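Long-range contacts in superoxide dismutase [Fe] (Sulfolobus solfataricus, PDB 1WB7), which disproportionates toxic superoxide radicals into hydrogen peroxide and oxygen at an iron site, one iron per subunit of a homotetramer: residues I4-Y9 with E50-V55; V122-A127 with Y187-W192. The protein carries 1 engineered substitution. All blocks are in the same frame, centred on the assembly; numbering follows the deposited sequence.

Contact 1 of 2, residues I4-Y9 with E50-V55; sequences IQFKKY and ERLEKV
Glu53 reaches from helix 27-57 to the loop formed by residues 4-9, where its carboxylate meets the backbone of Phe6 and the ammonium group of Lys8. Its CB points toward the loop, and the chain runs extended beyond CG (chi2 177°). Glu53 CG lies 3.6 Å from Phe6 CD1; the two side chains run past each other in opposite directions. CD carries the two oxygens: OE1 accepts a hydrogen bond from a water that is also weakly linked to Lys8 NZ. Glu53 OE2 accepts the Phe6 N-H at 2.7 Å and forms a salt bridge with Lys8 NZ at 2.8 Å, glutamate and lysine meeting tip to tip. OE2 is modelled too close to Gln5, so its position, and with it both bonds, is less sure. The lysine chain is bent at chi2 and chi4, and Lys8 NZ also donates to Phe6 O, at 2.8 Å. One turn away on the helix, Glu50 CG packs against Lys8 CE at 3.5 Å, the side chains crossing at about a right angle. Phe6 CE1 also touches Leu52 CD2 at 3.9 Å, and Leu52 in turn leans on Leu74 of helix 67-89, the other arm of the alpha-hairpin domain. The Phe6 ring meets Tyr113 of a neighbouring subunit edge-to-face, which places the N-terminal loop between its own hairpin and that subunit.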
loop_
_atom_site.group_PDB
_atom_site.type_symbol
_atom_site.label_atom_id
_atom_site.label_comp_id
_atom_site.label_asym_id
_atom_site.label_seq_id
_atom_site.Cartn_x
_atom_site.Cartn_y
_atom_site.Cartn_z
ATOM N N ILE A 4 -30.243 13.545 9.105
ATOM C CA ILE A 4 -28.762 13.679 9.017
ATOM C C ILE A 4 -28.221 12.893 7.830
ATOM O O ILE A 4 -28.724 11.819 7.500
ATOM C CB ILE A 4 -28.057 13.157 10.294
ATOM C CG1 ILE A 4 -28.104 11.630 10.333
ATOM C CG2 ILE A 4 -28.731 13.724 11.541
ATOM C CD1 ILE A 4 -27.340 11.031 11.495
ATOM N N GLN A 5 -27.189 13.430 7.190
ATOM C CA GLN A 5 -26.586 12.769 6.047
ATOM C C GLN A 5 -25.359 13.542 5.583
ATOM O O GLN A 5 -25.005 14.570 6.160
ATOM C CB GLN A 5 -27.587 12.670 4.888
ATOM C CG GLN A 5 -27.599 13.877 3.954
ATOM C CD GLN A 5 -28.707 14.866 4.258
ATOM O OE1 GLN A 5 -29.831 14.735 3.764
ATOM N NE2 GLN A 5 -28.397 15.860 5.081
ATOM N N PHE A 6 -24.722 13.027 4.536
ATOM C CA PHE A 6 -23.546 13.646 3.939
ATOM C C PHE A 6 -23.956 14.174 2.573
ATOM O O PHE A 6 -24.848 13.617 1.933
ATOM C CB PHE A 6 -22.425 12.617 3.747
ATOM C CG PHE A 6 -21.872 12.076 5.023
ATOM C CD1 PHE A 6 -21.995 10.726 5.332
ATOM C CD2 PHE A 6 -21.223 12.915 5.923
ATOM C CE1 PHE A 6 -21.481 10.218 6.524
ATOM C CE2 PHE A 6 -20.705 12.419 7.115
ATOM C CZ PHE A 6 -20.832 11.069 7.419
ATOM N N LYS A 7 -23.318 15.248 2.125
ATOM C CA LYS A 7 -23.632 15.798 0.819
ATOM C C LYS A 7 -22.987 14.883 -0.220
ATOM O O LYS A 7 -21.890 14.361 -0.011
ATOM C CB LYS A 7 -23.097 17.228 0.708
ATOM C CG LYS A 7 -23.441 17.935 -0.602
ATOM C CD LYS A 7 -23.188 19.436 -0.478
ATOM C CE LYS A 7 -23.278 20.147 -1.818
ATOM N NZ LYS A 7 -24.565 19.894 -2.506
ATOM N N LYS A 8 -23.673 14.668 -1.334
ATOM C CA LYS A 8 -23.148 13.797 -2.377
ATOM C C LYS A 8 -22.250 14.539 -3.349
ATOM O O LYS A 8 -22.302 15.762 -3.451
ATOM C CB LYS A 8 -24.302 13.133 -3.139
ATOM C CG LYS A 8 -25.242 12.320 -2.253
ATOM C CD LYS A 8 -24.504 11.180 -1.550
ATOM C CE LYS A 8 -25.390 10.468 -0.532
ATOM N NZ LYS A 8 -25.749 11.344 0.629
ATOM N N TYR A 9 -21.411 13.789 -4.054
ATOM C CA TYR A 9 -20.509 14.374 -5.029
ATOM C C TYR A 9 -21.176 14.489 -6.385
ATOM O O TYR A 9 -22.117 13.761 -6.694
ATOM C CB TYR A 9 -19.248 13.529 -5.170
ATOM C CG TYR A 9 -18.333 13.620 -3.981
ATOM C CD1 TYR A 9 -18.337 12.637 -3.000
ATOM C CD2 TYR A 9 -17.481 14.709 -3.825
ATOM C CE1 TYR A 9 -17.511 12.736 -1.884
ATOM C CE2 TYR A 9 -16.653 14.818 -2.714
ATOM C CZ TYR A 9 -16.674 13.830 -1.752
ATOM O OH TYR A 9 -15.865 13.936 -0.649
ATOM N N GLU A 50 -23.847 6.854 1.209
ATOM C CA GLU A 50 -25.184 6.452 1.623
ATOM C C GLU A 50 -25.083 5.322 2.627
ATOM O O GLU A 50 -25.814 5.288 3.615
ATOM C CB GLU A 50 -26.004 5.994 0.420
ATOM C CG GLU A 50 -26.450 7.142 -0.463
ATOM C CD GLU A 50 -27.076 6.674 -1.756
ATOM O OE1 GLU A 50 -27.444 7.544 -2.573
ATOM O OE2 GLU A 50 -27.197 5.446 -1.960
ATOM N N ARG A 51 -24.167 4.397 2.374
ATOM C CA ARG A 51 -23.987 3.274 3.273
ATOM C C ARG A 51 -23.408 3.745 4.606
ATOM O O ARG A 51 -23.837 3.300 5.673
ATOM C CB ARG A 51 -23.075 2.237 2.619
ATOM C CG ARG A 51 -23.009 0.939 3.365
ATOM C CD ARG A 51 -22.439 -0.165 2.490
ATOM N NE ARG A 51 -22.127 -1.326 3.311
ATOM C CZ ARG A 51 -23.039 -2.086 3.900
ATOM N NH1 ARG A 51 -24.328 -1.812 3.747
ATOM N NH2 ARG A 51 -22.659 -3.103 4.660
ATOM N N LEU A 52 -22.441 4.655 4.554
ATOM C CA LEU A 52 -21.851 5.170 5.783
ATOM C C LEU A 52 -22.905 5.921 6.610
ATOM O O LEU A 52 -22.878 5.886 7.841
ATOM C CB LEU A 52 -20.671 6.092 5.468
ATOM C CG LEU A 52 -19.953 6.635 6.706
ATOM C CD1 LEU A 52 -19.512 5.489 7.592
ATOM C CD2 LEU A 52 -18.760 7.474 6.276
ATOM N N GLU A 53 -23.836 6.590 5.932
ATOM C CA GLU A 53 -24.892 7.313 6.633
ATOM C C GLU A 53 -25.711 6.316 7.447
ATOM O O GLU A 53 -26.084 6.584 8.587
ATOM C CB GLU A 53 -25.812 8.030 5.643
ATOM C CG GLU A 53 -25.145 9.096 4.799
ATOM C CD GLU A 53 -26.107 9.710 3.795
ATOM O OE1 GLU A 53 -27.065 9.012 3.391
ATOM O OE2 GLU A 53 -25.902 10.877 3.399
ATOM N N LYS A 54 -25.990 5.159 6.853
ATOM C CA LYS A 54 -26.759 4.131 7.539
ATOM C C LYS A 54 -26.006 3.600 8.759
ATOM O O LYS A 54 -26.617 3.251 9.768
ATOM C CB LYS A 54 -27.095 2.985 6.582
ATOM C CG LYS A 54 -28.174 3.322 5.550
ATOM C CD LYS A 54 -28.525 2.076 4.737
ATOM C CE LYS A 54 -29.630 2.331 3.716
ATOM N NZ LYS A 54 -29.181 3.178 2.569
ATOM N N VAL A 55 -24.680 3.535 8.669
ATOM C CA VAL A 55 -23.885 3.078 9.808
ATOM C C VAL A 55 -24.018 4.110 10.919
ATOM O O VAL A 55 -24.235 3.765 12.077
ATOM C CB VAL A 55 -22.381 2.943 9.459
ATOM C CG1 VAL A 55 -21.579 2.697 10.730
ATOM C CG2 VAL A 55 -22.166 1.799 8.484
HETATM O O HOH W 1 -28.610 10.148 1.748
#

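Contact 2 of 2, residues V122-A127 with Y187-W192; sequences VFTETA and YVNAWW
Phe123 and Thr124 on helix 116-128 meet two consecutive tryptophans, Trp191 and Trp192, at the end of the segment 187-192. Phe123 CD2 approaches Trp192 CZ2 to 3.5 Å, with the ring planes 75° apart. Phe123 CE2 comes within 3.8 Å of Trp191 CZ3, rim to rim, with the planes much closer to parallel. Phe123 CG is anti to the backbone N, which sets that atom on the side of the tryptophans. The polar link is Trp192 NE1 to Thr124 OG1, 3.0 Å long but bent to 136°, the oxygen tilted somewhat out of the indole plane. Beside it, Thr124 CG2 packs on Val188 CG1 at 4.1 Å. The two short helical segments run roughly antiparallel (147°), their axes 10.6 Å apart at closest approach, and belong to the C-terminal domain of the iron/manganese superoxide dismutase fold, where helices pack on a three-stranded antiparallel sheet. Within the aromatic cluster, Trp191 CZ3 lies 3.7 Å above the plane of the Trp192 ring, offset toward its rim. An alanine at Trp192 would probably deprive Thr124 OG1 of its indole donor and open a gap beside Phe123 and Trp191. Thr124 OG1 is itself positioned by a hydrogen bond to Lys120 O one turn earlier, and the Lys120 side chain makes a cation-pi contact with Trp192. Farther out, Phe123 rests on Ile149 of strand 147-153, and Trp191 on Leu167 and Leu169 of strand 165-170, the strand that ends in the iron ligand Asp170.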
loop_
_atom_site.group_PDB
_atom_site.type_symbol
_atom_site.label_atom_id
_atom_site.label_comp_id
_atom_site.label_asym_id
_atom_site.label_seq_id
_atom_site.Cartn_x
_atom_site.Cartn_y
_atom_site.Cartn_z
ATOM N N VAL A 122 13.077 15.584 -15.376
ATOM C CA VAL A 122 12.931 14.950 -14.073
ATOM C C VAL A 122 11.510 14.449 -13.835
ATOM O O VAL A 122 11.320 13.368 -13.276
ATOM C CB VAL A 122 13.335 15.917 -12.941
ATOM C CG1 VAL A 122 13.102 15.273 -11.583
ATOM C CG2 VAL A 122 14.801 16.296 -13.100
ATOM N N PHE A 123 10.518 15.219 -14.270
ATOM C CA PHE A 123 9.124 14.826 -14.084
ATOM C C PHE A 123 8.797 13.608 -14.937
ATOM O O PHE A 123 8.146 12.671 -14.482
ATOM C CB PHE A 123 8.177 15.964 -14.474
ATOM C CG PHE A 123 6.761 15.749 -14.018
ATOM C CD1 PHE A 123 6.388 16.027 -12.704
ATOM C CD2 PHE A 123 5.808 15.233 -14.887
ATOM C CE1 PHE A 123 5.089 15.793 -12.263
ATOM C CE2 PHE A 123 4.505 14.993 -14.458
ATOM C CZ PHE A 123 4.143 15.273 -13.141
ATOM N N THR A 124 9.239 13.644 -16.185
ATOM C CA THR A 124 8.996 12.555 -17.114
ATOM C C THR A 124 9.661 11.286 -16.585
ATOM O O THR A 124 9.073 10.206 -16.601
ATOM C CB THR A 124 9.549 12.918 -18.507
ATOM O OG1 THR A 124 8.836 14.056 -19.006
ATOM C CG2 THR A 124 9.390 11.761 -19.485
ATOM N N GLU A 125 10.881 11.436 -16.089
ATOM C CA GLU A 125 11.640 10.318 -15.544
ATOM C C GLU A 125 10.922 9.724 -14.335
ATOM O O GLU A 125 10.805 8.503 -14.201
ATOM C CB GLU A 125 13.029 10.805 -15.127
ATOM C CG GLU A 125 13.933 9.737 -14.551
ATOM C CD GLU A 125 15.185 10.327 -13.919
ATOM O OE1 GLU A 125 15.531 11.485 -14.240
ATOM O OE2 GLU A 125 15.827 9.629 -13.109
ATOM N N THR A 126 10.439 10.596 -13.458
ATOM C CA THR A 126 9.752 10.157 -12.255
ATOM C C THR A 126 8.414 9.513 -12.603
ATOM O O THR A 126 8.040 8.496 -12.022
ATOM C CB THR A 126 9.545 11.335 -11.284
ATOM O OG1 THR A 126 10.821 11.902 -10.958
ATOM C CG2 THR A 126 8.886 10.867 -10.003
ATOM N N ALA A 127 7.703 10.094 -13.565
ATOM C CA ALA A 127 6.420 9.545 -13.979
ATOM C C ALA A 127 6.594 8.134 -14.550
ATOM O O ALA A 127 5.810 7.240 -14.250
ATOM C CB ALA A 127 5.773 10.449 -15.019
ATOM N N TYR A 187 2.859 8.035 -24.154
ATOM C CA TYR A 187 1.688 8.782 -23.706
ATOM C C TYR A 187 2.167 9.945 -22.838
ATOM O O TYR A 187 1.674 11.064 -22.951
ATOM C CB TYR A 187 0.773 7.858 -22.895
ATOM C CG TYR A 187 -0.097 8.557 -21.873
ATOM C CD1 TYR A 187 -1.152 9.378 -22.266
ATOM C CD2 TYR A 187 0.128 8.380 -20.509
ATOM C CE1 TYR A 187 -1.970 10.008 -21.321
ATOM C CE2 TYR A 187 -0.679 9.003 -19.554
ATOM C CZ TYR A 187 -1.728 9.816 -19.966
ATOM O OH TYR A 187 -2.529 10.427 -19.027
ATOM N N VAL A 188 3.136 9.671 -21.970
ATOM C CA VAL A 188 3.675 10.706 -21.099
ATOM C C VAL A 188 4.284 11.833 -21.935
ATOM O O VAL A 188 4.071 13.010 -21.636
ATOM C CB VAL A 188 4.745 10.131 -20.135
ATOM C CG1 VAL A 188 5.373 11.252 -19.315
ATOM C CG2 VAL A 188 4.109 9.106 -19.209
ATOM N N ASN A 189 5.031 11.480 -22.983
ATOM C CA ASN A 189 5.642 12.499 -23.838
ATOM C C ASN A 189 4.575 13.329 -24.538
ATOM O O ASN A 189 4.682 14.552 -24.620
ATOM C CB ASN A 189 6.548 11.875 -24.904
ATOM C CG ASN A 189 7.830 11.291 -24.329
ATOM O OD1 ASN A 189 8.416 11.838 -23.386
ATOM N ND2 ASN A 189 8.286 10.181 -24.914
ATOM N N ALA A 190 3.544 12.660 -25.047
ATOM C CA ALA A 190 2.465 13.346 -25.753
ATOM C C ALA A 190 1.662 14.273 -24.845
ATOM O O ALA A 190 1.206 15.334 -25.268
ATOM C CB ALA A 190 1.539 12.323 -26.391
ATOM N N TRP A 191 1.501 13.864 -23.592
ATOM C CA TRP A 191 0.742 14.628 -22.613
ATOM C C TRP A 191 1.229 16.066 -22.418
ATOM O O TRP A 191 0.421 16.974 -22.220
ATOM C CB TRP A 191 0.754 13.877 -21.280
ATOM C CG TRP A 191 0.230 14.651 -20.125
ATOM C CD1 TRP A 191 -1.076 14.906 -19.826
ATOM C CD2 TRP A 191 1.007 15.242 -19.082
ATOM N NE1 TRP A 191 -1.161 15.613 -18.653
ATOM C CE2 TRP A 191 0.104 15.834 -18.175
ATOM C CE3 TRP A 191 2.382 15.328 -18.824
ATOM C CZ2 TRP A 191 0.529 16.502 -17.027
ATOM C CZ3 TRP A 191 2.805 15.993 -17.679
ATOM C CH2 TRP A 191 1.880 16.570 -16.796
ATOM N N TRP A 192 2.538 16.283 -22.474
ATOM C CA TRP A 192 3.076 17.629 -22.294
ATOM C C TRP A 192 2.437 18.637 -23.246
ATOM O O TRP A 192 2.339 19.829 -22.940
ATOM C CB TRP A 192 4.596 17.638 -22.498
ATOM C CG TRP A 192 5.355 16.949 -21.404
ATOM C CD1 TRP A 192 5.956 15.722 -21.464
ATOM C CD2 TRP A 192 5.562 17.434 -20.073
ATOM N NE1 TRP A 192 6.524 15.413 -20.249
ATOM C CE2 TRP A 192 6.297 16.446 -19.378
ATOM C CE3 TRP A 192 5.197 18.606 -19.398
ATOM C CZ2 TRP A 192 6.675 16.597 -18.038
ATOM C CZ3 TRP A 192 5.571 18.756 -18.064
ATOM C CH2 TRP A 192 6.304 17.753 -17.401
#

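How the contacts relate
Contact 1 closes before contact 2 opens along the chain, and the two sit on opposite sides of its centre, with centres 38 Å apart and nearest atoms about 22 Å apart. They share no helix or strand: contact 1 fastens the N-terminal loop to helix 27-57 of the alpha-hairpin domain, contact 2 joins helices 116-128 and 184-191 of the C-terminal domain. The iron connects these domains, since His33 and His84 come from the hairpin helices and Asp170 and His174 from the C-terminal part. Contact 1 itself borders the second subunit, through Phe6 on its Tyr113, whereas in contact 2 Glu125 and Thr126, which do not touch segment 187-192, reach it from helix 116-128.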